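PDB 2IBP: citrate synthase from Pyrobaculum aerophilum, which probably catalyses the condensation of oxaloacetate with acetyl-CoA and water to give citrate and free CoA in the tricarboxylic acid cycle. Local coordinates for residues D82-N85 and R86-Y90. Numbering follows the deposited sequence.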
loop_
_atom_site.group_PDB
_atom_site.type_symbol
_atom_site.label_atom_id
_atom_site.label_comp_id
_atom_site.label_asym_id
_atom_site.label_seq_id
_atom_site.Cartn_x
_atom_site.Cartn_y
_atom_site.Cartn_z
ATOM N N ASP A 82 -26.867 18.315 3.263
ATOM C CA ASP A 82 -25.853 18.385 4.308
ATOM C C ASP A 82 -24.520 17.782 3.849
ATOM O O ASP A 82 -23.454 18.323 4.122
ATOM C CB ASP A 82 -26.337 17.706 5.586
ATOM C CG ASP A 82 -27.509 18.438 6.229
ATOM O OD1 ASP A 82 -27.786 19.593 5.829
ATOM O OD2 ASP A 82 -28.125 17.855 7.152
ATOM N N TYR A 83 -24.599 16.645 3.169
ATOM C CA TYR A 83 -23.412 15.959 2.640
ATOM C C TYR A 83 -22.681 16.854 1.628
ATOM O O TYR A 83 -21.443 17.014 1.679
ATOM C CB TYR A 83 -23.857 14.658 1.974
ATOM C CG TYR A 83 -22.755 13.885 1.285
ATOM C CD1 TYR A 83 -21.885 13.098 2.014
ATOM C CD2 TYR A 83 -22.721 13.786 -0.095
ATOM C CE1 TYR A 83 -20.896 12.343 1.369
ATOM C CE2 TYR A 83 -21.743 13.055 -0.745
ATOM C CZ TYR A 83 -20.847 12.326 -0.011
ATOM O OH TYR A 83 -19.898 11.534 -0.646
ATOM N N ILE A 84 -23.439 17.399 0.691
ATOM C CA ILE A 84 -22.859 18.280 -0.317
ATOM C C ILE A 84 -22.146 19.444 0.350
ATOM O O ILE A 84 -21.016 19.774 -0.004
ATOM C CB ILE A 84 -23.920 18.740 -1.318
ATOM C CG1 ILE A 84 -24.288 17.563 -2.241
ATOM C CG2 ILE A 84 -23.441 19.944 -2.086
ATOM C CD1 ILE A 84 -25.381 17.863 -3.232
ATOM N N ASN A 85 -22.765 20.026 1.379
ATOM C CA ASN A 85 -22.131 21.129 2.092
ATOM C C ASN A 85 -20.868 20.724 2.843
ATOM O O ASN A 85 -19.901 21.462 2.855
ATOM C CB ASN A 85 -23.113 21.772 3.049
ATOM C CG ASN A 85 -24.015 22.777 2.362
ATOM O OD1 ASN A 85 -23.650 23.349 1.335
ATOM N ND2 ASN A 85 -25.169 23.048 2.963
ATOM N N ARG A 86 -20.860 19.534 3.432
ATOM C CA ARG A 86 -19.672 19.059 4.125
ATOM C C ARG A 86 -18.560 18.844 3.113
ATOM O O ARG A 86 -17.435 19.286 3.310
ATOM C CB ARG A 86 -19.935 17.746 4.882
ATOM C CG ARG A 86 -20.858 17.889 6.087
ATOM C CD ARG A 86 -20.835 16.628 6.950
ATOM N NE ARG A 86 -21.228 15.411 6.241
ATOM C CZ ARG A 86 -22.467 14.955 6.152
ATOM N NH1 ARG A 86 -23.485 15.683 6.629
ATOM N NH2 ARG A 86 -22.708 13.828 5.509
ATOM N N MET A 87 -18.906 18.218 1.995
ATOM C CA MET A 87 -17.916 17.942 0.952
ATOM C C MET A 87 -17.325 19.254 0.444
ATOM O O MET A 87 -16.127 19.372 0.295
ATOM C CB MET A 87 -18.539 17.122 -0.187
ATOM C CG MET A 87 -19.106 15.793 0.287
ATOM S SD MET A 87 -17.786 14.671 0.722
ATOM C CE MET A 87 -17.477 14.157 -0.968
ATOM N N LYS A 88 -18.160 20.263 0.233
ATOM C CA LYS A 88 -17.657 21.553 -0.226
ATOM C C LYS A 88 -16.659 22.149 0.759
ATOM O O LYS A 88 -15.645 22.722 0.354
ATOM C CB LYS A 88 -18.812 22.506 -0.500
ATOM C CG LYS A 88 -19.516 22.206 -1.781
ATOM C CD LYS A 88 -20.766 23.030 -1.958
ATOM C CE LYS A 88 -21.346 22.806 -3.326
ATOM N NZ LYS A 88 -22.545 23.645 -3.548
ATOM N N LYS A 89 -16.972 22.061 2.053
ATOM C CA LYS A 89 -16.100 22.562 3.105
ATOM C C LYS A 89 -14.776 21.781 3.120
ATOM O O LYS A 89 -13.718 22.342 3.395
ATOM C CB LYS A 89 -16.774 22.406 4.468
ATOM C CG LYS A 89 -15.980 22.978 5.628
ATOM C CD LYS A 89 -16.709 22.790 6.962
ATOM C CE LYS A 89 -16.840 21.311 7.331
ATOM N NZ LYS A 89 -17.446 21.114 8.681
ATOM N N TYR A 90 -14.849 20.495 2.813
ATOM C CA TYR A 90 -13.658 19.657 2.851
ATOM C C TYR A 90 -12.749 19.763 1.645
ATOM O O TYR A 90 -11.619 19.284 1.695
ATOM C CB TYR A 90 -14.033 18.186 2.983
ATOM C CG TYR A 90 -14.828 17.835 4.203
ATOM C CD1 TYR A 90 -14.584 18.454 5.415
ATOM C CD2 TYR A 90 -15.689 16.758 4.178
ATOM C CE1 TYR A 90 -15.310 18.096 6.540
ATOM C CE2 TYR A 90 -16.381 16.368 5.289
ATOM C CZ TYR A 90 -16.185 17.031 6.466
ATOM O OH TYR A 90 -16.909 16.641 7.563
HETATM O O HOH W 1 -24.538 23.523 -1.408
#
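Arg86, Met87, Lys88 and Lys89 each give their backbone N-H to the carbonyl four residues earlier, so Asp82-Asn85 and Arg86-Tyr90 are successive parts of one alpha helix, 77-90, in its last turns. The straightest of these i to i+4 bonds runs from Met87 N to Tyr83 O, with 167° at the hydrogen. On the buried side Met87 lies against the Tyr83 ring. Met87 CG stands 3.8 Å from the centroid of the Tyr83 ring, over its centre. It is only 8° off the ring normal, a CH-pi contact. The chain then bends at chi2 and chi3, which carries SD obliquely over the CE1-CZ side in a Met-aromatic contact and leaves Met87 CE 3.6 Å from Tyr83 OH. That hydroxyl hydrogen-bonds to Ser66 of helix 62-71, and the ring meets Tyr67 edge-to-face, while Met87 touches Val155 of helix 141-169; this face of the helix thus joins the largely helical body of the citrate synthase fold. Arg86 folds back along the helix through a bend at chi3. Its guanidinium lies with one face against Tyr83 CA, its plane 72° from that of the ring. At the ring edge Arg86 NH2 comes to 3.7 Å from Tyr83 CD1. Arg86 NE forms a salt bridge with Glu152. With an alanine at Tyr83, Met87 CG and SD would probably lose the face they rest on, Arg86 NH2 its ring edge and Ser66 OG its hydroxyl partner. On another side Ile84 and Lys88 run alongside each other, Ile84 CG2 lying 3.8 Å from Lys88 CE. A water accepts from Lys88 NZ and donates to Asn85 OD1, 2.9 Å from each, linking two polar ends three residues apart; Lys88 NZ also makes a weak hydrogen bond to Asp179 O.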